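Local coordinates for flagellar basal body rod modification protein (Helicobacter pylori 26695, PDB 4ZZF), which is probably required for assembly of the flagellar hook, where it may act as a scaffolding protein capping the growing structure, at residues V3-S15 with M130-P143. Residues are numbered along the deposited sequence; the frame is centred on the assembly and turned at random.
Sequences VSMIGKIAETDVS and MVLPIDSAIEFYQP
Ile9 and Tyr141 exchange both backbone bonds, Ile9 N giving to Tyr141 O at 2.7 Å and Tyr141 N returning to Ile9 O at 3.0 Å. Glu11 N donates to Glu139 O almost straight, at 170°. Glu11 O is shared: Ile138 N reaches it at 2.8 Å, while Glu139 N makes a weak bond of 3.3 Å. Asp13 N is satisfied by Ser136 O.

On the face carrying Ile9, Glu11 and Tyr141, the phenol hydroxyl donates to the anti lone pair of Glu11 OE2, 2.6 Å from Tyr141 OH, with carboxylate and ring nearly coplanar. A bend at chi2 of Glu11 (-80°) brings its OE2 to the edge of the Tyr141 ring, and Ile9 CB lies over a ring face. Arg110 binds both Glu11 OE2 and Tyr141 OH, and Arg107 pairs with Glu11 OE1, so the buried hydroxyl and both carboxylate oxygens have partners. On the opposite face, with Ala10 and Phe140, Met5 CG from the preceding loop sits over the Phe140 ring, 3.9 Å from its centroid, while its sulfur makes an oblique Met-aromatic contact and touches Ile134 CD1. Thr12 OG1 accepts from Val14 N in an ST turn and donates to Gly109 O.

Glu139 and Phe140 pair with a strand of a second subunit, another copy of this protein, extending the sheet; Glu139 OE2 is bound by Lys146 and by Ser115 of that subunit. In this FlgD fragment, strand 9-12, bonded on its other side to the backbone of Gly109 and Gly111, joins residues near both chain ends by pairing antiparallel with 137-141, Ile138 and Glu139 opposite Glu11 forming a classic beta bulge.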
ATOM      1  N   VAL A   3      -1.237   1.177   8.474  1.00 60.29           N
ATOM      2  CA  VAL A   3       0.059   0.528   8.428  1.00 50.28           C
ATOM      3  C   VAL A   3       0.719   0.715   7.048  1.00 47.95           C
ATOM      4  O   VAL A   3       1.639  -0.023   6.677  1.00 42.77           O
ATOM      5  CB  VAL A   3      -0.056  -0.994   8.778  1.00 50.19           C
ATOM      6  CG1 VAL A   3      -0.843  -1.177  10.067  1.00 48.24           C
ATOM      7  CG2 VAL A   3      -0.681  -1.815   7.641  1.00 41.68           C
ATOM      8  N   SER A   4       0.259   1.720   6.305  1.00 43.80           N
ATOM      9  CA  SER A   4       0.801   2.026   4.985  1.00 51.53           C
ATOM     10  C   SER A   4       2.242   2.541   5.051  1.00 46.76           C
ATOM     11  O   SER A   4       2.932   2.586   4.035  1.00 49.35           O
ATOM     12  CB  SER A   4      -0.084   3.050   4.258  1.00 50.13           C
ATOM     13  OG  SER A   4      -0.163   4.245   5.014  1.00 54.09           O
ATOM     14  N   MET A   5       2.706   2.900   6.243  1.00 45.71           N
ATOM     15  CA  MET A   5       4.076   3.376   6.412  1.00 44.56           C
ATOM     16  C   MET A   5       5.097   2.263   6.290  1.00 41.09           C
ATOM     17  O   MET A   5       6.257   2.505   5.940  1.00 38.65           O
ATOM     18  CB  MET A   5       4.229   4.063   7.766  1.00 46.04           C
ATOM     19  CG  MET A   5       3.327   5.268   7.911  1.00 49.63           C
ATOM     20  SD  MET A   5       3.023   5.732   9.628  1.00 60.83           S
ATOM     21  CE  MET A   5       2.127   7.269   9.398  1.00 53.91           C
ATOM     22  N   ILE A   6       4.669   1.042   6.582  1.00 41.16           N
ATOM     23  CA  ILE A   6       5.566  -0.095   6.514  1.00 40.57           C
ATOM     24  C   ILE A   6       6.182  -0.192   5.126  1.00 42.13           C
ATOM     25  O   ILE A   6       5.476  -0.154   4.132  1.00 44.44           O
ATOM     26  CB  ILE A   6       4.843  -1.396   6.847  1.00 41.67           C
ATOM     27  CG1 ILE A   6       4.413  -1.396   8.317  1.00 41.97           C
ATOM     28  CG2 ILE A   6       5.730  -2.594   6.533  1.00 40.83           C
ATOM     29  CD1 ILE A   6       3.447  -2.503   8.630  1.00 42.33           C
ATOM     30  N   GLY A   7       7.505  -0.284   5.074  1.00 38.87           N
ATOM     31  CA  GLY A   7       8.223  -0.355   3.821  1.00 39.08           C
ATOM     32  C   GLY A   7       8.600   1.002   3.263  1.00 39.25           C
ATOM     33  O   GLY A   7       9.314   1.083   2.263  1.00 42.73           O
ATOM     34  N   LYS A   8       8.119   2.073   3.886  1.00 39.05           N
ATOM     35  CA  LYS A   8       8.498   3.419   3.464  1.00 38.51           C
ATOM     36  C   LYS A   8       9.758   3.823   4.206  1.00 37.71           C
ATOM     37  O   LYS A   8      10.094   3.231   5.234  1.00 37.62           O
ATOM     38  CB  LYS A   8       7.387   4.448   3.735  1.00 36.03           C
ATOM     39  CG  LYS A   8       6.007   4.136   3.105  1.00 42.36           C
ATOM     40  CD  LYS A   8       6.058   4.135   1.588  1.00 41.45           C
ATOM     41  CE  LYS A   8       4.664   4.088   0.970  1.00 49.60           C
ATOM     42  NZ  LYS A   8       3.869   2.913   1.422  1.00 47.37           N
ATOM     43  N   ILE A   9      10.454   4.824   3.686  1.00 34.02           N
ATOM     44  CA  ILE A   9      11.476   5.498   4.464  1.00 33.72           C
ATOM     45  C   ILE A   9      10.773   6.587   5.229  1.00 35.99           C
ATOM     46  O   ILE A   9       9.952   7.324   4.665  1.00 34.13           O
ATOM     47  CB  ILE A   9      12.607   6.100   3.596  1.00 35.98           C
ATOM     48  CG1 ILE A   9      13.186   5.041   2.658  1.00 31.93           C
ATOM     49  CG2 ILE A   9      13.704   6.739   4.487  1.00 30.22           C
ATOM     50  CD1 ILE A   9      14.120   4.082   3.337  1.00 38.31           C
ATOM     51  N   ALA A  10      11.060   6.661   6.526  1.00 33.86           N
ATOM     52  CA  ALA A  10      10.516   7.721   7.372  1.00 35.36           C
ATOM     53  C   ALA A  10      11.643   8.641   7.824  1.00 35.42           C
ATOM     54  O   ALA A  10      12.732   8.172   8.154  1.00 33.19           O
ATOM     55  CB  ALA A  10       9.794   7.134   8.572  1.00 34.53           C
ATOM     56  N   GLU A  11      11.386   9.941   7.772  1.00 32.74           N
ATOM     57  CA  GLU A  11      12.223  10.935   8.423  1.00 37.45           C
ATOM     58  C   GLU A  11      11.494  11.317   9.723  1.00 36.91           C
ATOM     59  O   GLU A  11      10.322  11.659   9.672  1.00 36.75           O
ATOM     60  CB  GLU A  11      12.427  12.176   7.531  1.00 34.81           C
ATOM     61  CG  GLU A  11      13.013  11.923   6.146  1.00 36.64           C
ATOM     62  CD  GLU A  11      14.524  11.758   6.173  1.00 36.61           C
ATOM     63  OE1 GLU A  11      15.165  12.195   7.161  1.00 38.74           O
ATOM     64  OE2 GLU A  11      15.080  11.172   5.224  1.00 33.85           O
ATOM     65  N   THR A  12      12.147  11.237  10.876  1.00 35.71           N
ATOM     66  CA  THR A  12      11.488  11.666  12.115  1.00 37.37           C
ATOM     67  C   THR A  12      12.182  12.879  12.734  1.00 41.10           C
ATOM     68  O   THR A  12      13.293  13.227  12.338  1.00 41.89           O
ATOM     69  CB  THR A  12      11.443  10.554  13.173  1.00 35.48           C
ATOM     70  OG1 THR A  12      12.714  10.457  13.815  1.00 37.42           O
ATOM     71  CG2 THR A  12      11.066   9.232  12.561  1.00 35.00           C
ATOM     72  N   ASP A  13      11.535  13.522  13.706  1.00 38.13           N
ATOM     73  CA  ASP A  13      12.151  14.676  14.366  1.00 44.88           C
ATOM     74  C   ASP A  13      13.098  14.263  15.508  1.00 43.14           C
ATOM     75  O   ASP A  13      13.540  15.101  16.280  1.00 43.98           O
ATOM     76  CB  ASP A  13      11.081  15.657  14.894  1.00 40.60           C
ATOM     77  CG  ASP A  13      10.116  15.017  15.896  1.00 45.27           C
ATOM     78  OD1 ASP A  13      10.472  14.016  16.546  1.00 48.95           O
ATOM     79  OD2 ASP A  13       8.986  15.521  16.046  1.00 48.31           O
ATOM     80  N   VAL A  14      13.396  12.974  15.616  1.00 39.04           N
ATOM     81  CA  VAL A  14      14.417  12.504  16.552  1.00 41.77           C
ATOM     82  C   VAL A  14      15.772  12.476  15.858  1.00 44.51           C
ATOM     83  O   VAL A  14      16.005  11.619  15.006  1.00 46.36           O
ATOM     84  CB  VAL A  14      14.095  11.097  17.075  1.00 42.05           C
ATOM     85  CG1 VAL A  14      15.249  10.556  17.910  1.00 42.49           C
ATOM     86  CG2 VAL A  14      12.787  11.115  17.859  1.00 41.03           C
ATOM     87  N   SER A  15      16.656  13.403  16.200  1.00 43.70           N
ATOM     88  CA  SER A  15      17.953  13.479  15.532  1.00 49.68           C
ATOM     89  C   SER A  15      19.155  13.265  16.467  1.00 49.88           C
ATOM     90  O   SER A  15      20.298  13.223  16.011  1.00 45.51           O
ATOM     91  CB  SER A  15      18.097  14.831  14.837  1.00 44.84           C
ATOM     92  OG  SER A  15      18.045  15.873  15.794  1.00 52.12           O
ATOM     93  N   MET A 130      15.384   1.238  16.888  1.00 47.98           N
ATOM     94  CA  MET A 130      14.576   2.299  17.482  1.00 45.83           C
ATOM     95  C   MET A 130      13.083   2.021  17.335  1.00 47.11           C
ATOM     96  O   MET A 130      12.622   1.449  16.343  1.00 47.06           O
ATOM     97  CB  MET A 130      14.913   3.661  16.868  1.00 44.88           C
ATOM     98  CG  MET A 130      16.381   4.049  16.992  1.00 55.35           C
ATOM     99  SD  MET A 130      16.740   5.699  16.334  1.00 61.88           S
ATOM    100  CE  MET A 130      15.603   6.687  17.297  1.00 52.75           C
ATOM    101  N   VAL A 131      12.328   2.423  18.344  1.00 44.99           N
ATOM    102  CA  VAL A 131      10.888   2.349  18.281  1.00 43.99           C
ATOM    103  C   VAL A 131      10.355   3.732  18.587  1.00 49.81           C
ATOM    104  O   VAL A 131      10.579   4.265  19.672  1.00 53.78           O
ATOM    105  CB  VAL A 131      10.330   1.311  19.248  1.00 46.26           C
ATOM    106  CG1 VAL A 131       8.801   1.325  19.216  1.00 44.99           C
ATOM    107  CG2 VAL A 131      10.852  -0.057  18.867  1.00 45.09           C
ATOM    108  N   LEU A 132       9.674   4.325  17.613  1.00 49.52           N
ATOM    109  CA  LEU A 132       9.305   5.732  17.699  1.00 51.17           C
ATOM    110  C   LEU A 132       7.821   5.949  17.446  1.00 51.34           C
ATOM    111  O   LEU A 132       7.219   5.254  16.632  1.00 52.78           O
ATOM    112  CB  LEU A 132      10.131   6.553  16.704  1.00 49.69           C
ATOM    113  CG  LEU A 132      11.651   6.546  16.880  1.00 51.29           C
ATOM    114  CD1 LEU A 132      12.306   7.220  15.693  1.00 47.29           C
ATOM    115  CD2 LEU A 132      12.044   7.248  18.182  1.00 49.39           C
ATOM    116  N   PRO A 133       7.231   6.927  18.145  1.00 51.20           N
ATOM    117  CA  PRO A 133       5.824   7.287  17.965  1.00 48.58           C
ATOM    118  C   PRO A 133       5.581   7.848  16.584  1.00 49.38           C
ATOM    119  O   PRO A 133       6.456   8.518  16.045  1.00 45.69           O
ATOM    120  CB  PRO A 133       5.584   8.377  19.017  1.00 52.94           C
ATOM    121  CG  PRO A 133       6.773   8.352  19.911  1.00 55.58           C
ATOM    122  CD  PRO A 133       7.908   7.797  19.118  1.00 49.38           C
ATOM    123  N   ILE A 134       4.395   7.592  16.046  1.00 53.19           N
ATOM    124  CA  ILE A 134       3.962   8.089  14.744  1.00 52.42           C
ATOM    125  C   ILE A 134       4.111   9.592  14.571  1.00 52.31           C
ATOM    126  O   ILE A 134       4.491  10.064  13.497  1.00 48.51           O
ATOM    127  CB  ILE A 134       2.491   7.730  14.500  1.00 55.27           C
ATOM    128  CG1 ILE A 134       2.382   6.242  14.274  1.00 56.92           C
ATOM    129  CG2 ILE A 134       1.946   8.443  13.271  1.00 58.62           C
ATOM    130  CD1 ILE A 134       3.055   5.820  13.034  1.00 56.39           C
ATOM    131  N   ASP A 135       3.808  10.345  15.624  1.00 49.17           N
ATOM    132  CA  ASP A 135       3.797  11.797  15.512  1.00 51.36           C
ATOM    133  C   ASP A 135       5.208  12.361  15.498  1.00 48.19           C
ATOM    134  O   ASP A 135       5.398  13.551  15.286  1.00 48.87           O
ATOM    135  CB  ASP A 135       2.984  12.427  16.646  1.00 54.52           C
ATOM    136  CG  ASP A 135       3.291  11.802  17.999  1.00 67.61           C
ATOM    137  OD1 ASP A 135       4.207  12.310  18.695  1.00 70.02           O
ATOM    138  OD2 ASP A 135       2.624  10.795  18.358  1.00 66.86           O
ATOM    139  N   SER A 136       6.207  11.514  15.704  1.00 46.33           N
ATOM    140  CA  SER A 136       7.573  11.984  15.538  1.00 46.01           C
ATOM    141  C   SER A 136       7.943  12.010  14.053  1.00 41.24           C
ATOM    142  O   SER A 136       8.946  12.589  13.679  1.00 40.91           O
ATOM    143  CB  SER A 136       8.551  11.112  16.316  1.00 42.85           C
ATOM    144  OG  SER A 136       8.891   9.955  15.577  1.00 43.73           O
ATOM    145  N   ALA A 137       7.120  11.402  13.205  1.00 40.10           N
ATOM    146  CA  ALA A 137       7.442  11.309  11.783  1.00 42.59           C
ATOM    147  C   ALA A 137       7.078  12.586  11.038  1.00 45.08           C
ATOM    148  O   ALA A 137       5.936  13.039  11.103  1.00 48.23           O
ATOM    149  CB  ALA A 137       6.741  10.132  11.161  1.00 36.69           C
ATOM    150  N   ILE A 138       8.043  13.155  10.318  1.00 39.28           N
ATOM    151  CA  ILE A 138       7.796  14.392   9.589  1.00 42.92           C
ATOM    152  C   ILE A 138       7.681  14.196   8.069  1.00 46.29           C
ATOM    153  O   ILE A 138       7.150  15.065   7.377  1.00 46.23           O
ATOM    154  CB  ILE A 138       8.890  15.438   9.869  1.00 40.43           C
ATOM    155  CG1 ILE A 138      10.268  14.937   9.425  1.00 44.25           C
ATOM    156  CG2 ILE A 138       8.880  15.846  11.346  1.00 38.84           C
ATOM    157  CD1 ILE A 138      11.436  15.807   9.979  1.00 43.73           C
ATOM    158  N   GLU A 139       8.165  13.066   7.553  1.00 39.98           N
ATOM    159  CA  GLU A 139       8.104  12.808   6.115  1.00 39.42           C
ATOM    160  C   GLU A 139       8.194  11.323   5.795  1.00 39.08           C
ATOM    161  O   GLU A 139       8.913  10.601   6.479  1.00 37.96           O
ATOM    162  CB  GLU A 139       9.232  13.547   5.384  1.00 38.83           C
ATOM    163  CG  GLU A 139       9.004  13.575   3.895  1.00 45.80           C
ATOM    164  CD  GLU A 139      10.092  14.272   3.109  1.00 48.86           C
ATOM    165  OE1 GLU A 139      11.190  14.531   3.659  1.00 51.34           O
ATOM    166  OE2 GLU A 139       9.826  14.566   1.923  1.00 51.39           O
ATOM    167  N   PHE A 140       7.469  10.870   4.764  1.00 36.21           N
ATOM    168  CA  PHE A 140       7.629   9.508   4.238  1.00 35.15           C
ATOM    169  C   PHE A 140       7.827   9.498   2.732  1.00 39.30           C
ATOM    170  O   PHE A 140       7.217  10.296   2.013  1.00 39.39           O
ATOM    171  CB  PHE A 140       6.419   8.620   4.550  1.00 36.93           C
ATOM    172  CG  PHE A 140       6.147   8.426   6.016  1.00 38.90           C
ATOM    173  CD1 PHE A 140       5.379   9.347   6.720  1.00 40.80           C
ATOM    174  CD2 PHE A 140       6.611   7.295   6.677  1.00 36.16           C
ATOM    175  CE1 PHE A 140       5.097   9.148   8.062  1.00 43.15           C
ATOM    176  CE2 PHE A 140       6.345   7.093   8.011  1.00 35.81           C
ATOM    177  CZ  PHE A 140       5.586   8.011   8.708  1.00 34.26           C
ATOM    178  N   TYR A 141       8.654   8.568   2.258  1.00 36.84           N
ATOM    179  CA  TYR A 141       8.833   8.344   0.821  1.00 43.40           C
ATOM    180  C   TYR A 141       9.285   6.901   0.561  1.00 40.92           C
ATOM    181  O   TYR A 141       9.624   6.165   1.492  1.00 40.19           O
ATOM    182  CB  TYR A 141       9.831   9.360   0.225  1.00 41.21           C
ATOM    183  CG  TYR A 141      11.136   9.483   0.973  1.00 41.91           C
ATOM    184  CD1 TYR A 141      12.224   8.662   0.663  1.00 44.72           C
ATOM    185  CD2 TYR A 141      11.295  10.425   1.980  1.00 39.46           C
ATOM    186  CE1 TYR A 141      13.438   8.774   1.349  1.00 39.39           C
ATOM    187  CE2 TYR A 141      12.502  10.550   2.664  1.00 39.54           C
ATOM    188  CZ  TYR A 141      13.564   9.722   2.351  1.00 38.39           C
ATOM    189  OH  TYR A 141      14.758   9.844   3.034  1.00 39.82           O
ATOM    190  N   GLN A 142       9.270   6.493  -0.700  1.00 44.85           N
ATOM    191  CA  GLN A 142       9.655   5.135  -1.066  1.00 43.99           C
ATOM    192  C   GLN A 142      11.177   5.009  -1.170  1.00 47.54           C
ATOM    193  O   GLN A 142      11.849   5.938  -1.622  1.00 48.81           O
ATOM    194  CB  GLN A 142       8.957   4.735  -2.373  1.00 50.89           C
ATOM    195  CG  GLN A 142       7.653   3.956  -2.130  1.00 56.27           C
ATOM    196  CD  GLN A 142       6.651   4.037  -3.288  1.00 62.65           C
ATOM    197  OE1 GLN A 142       6.935   4.612  -4.348  1.00 63.23           O
ATOM    198  NE2 GLN A 142       5.462   3.457  -3.080  1.00 59.71           N
ATOM    199  N   PRO A 143      11.724   3.863  -0.722  1.00 45.48           N
ATOM    200  CA  PRO A 143      13.154   3.525  -0.756  1.00 52.96           C
ATOM    201  C   PRO A 143      13.681   3.591  -2.163  1.00 61.74           C
ATOM    202  O   PRO A 143      12.852   3.444  -3.063  1.00 60.25           O
ATOM    203  CB  PRO A 143      13.201   2.077  -0.276  1.00 46.39           C
ATOM    204  CG  PRO A 143      11.950   1.856   0.419  1.00 46.39           C
ATOM    205  CD  PRO A 143      10.918   2.749  -0.206  1.00 46.36           C
TER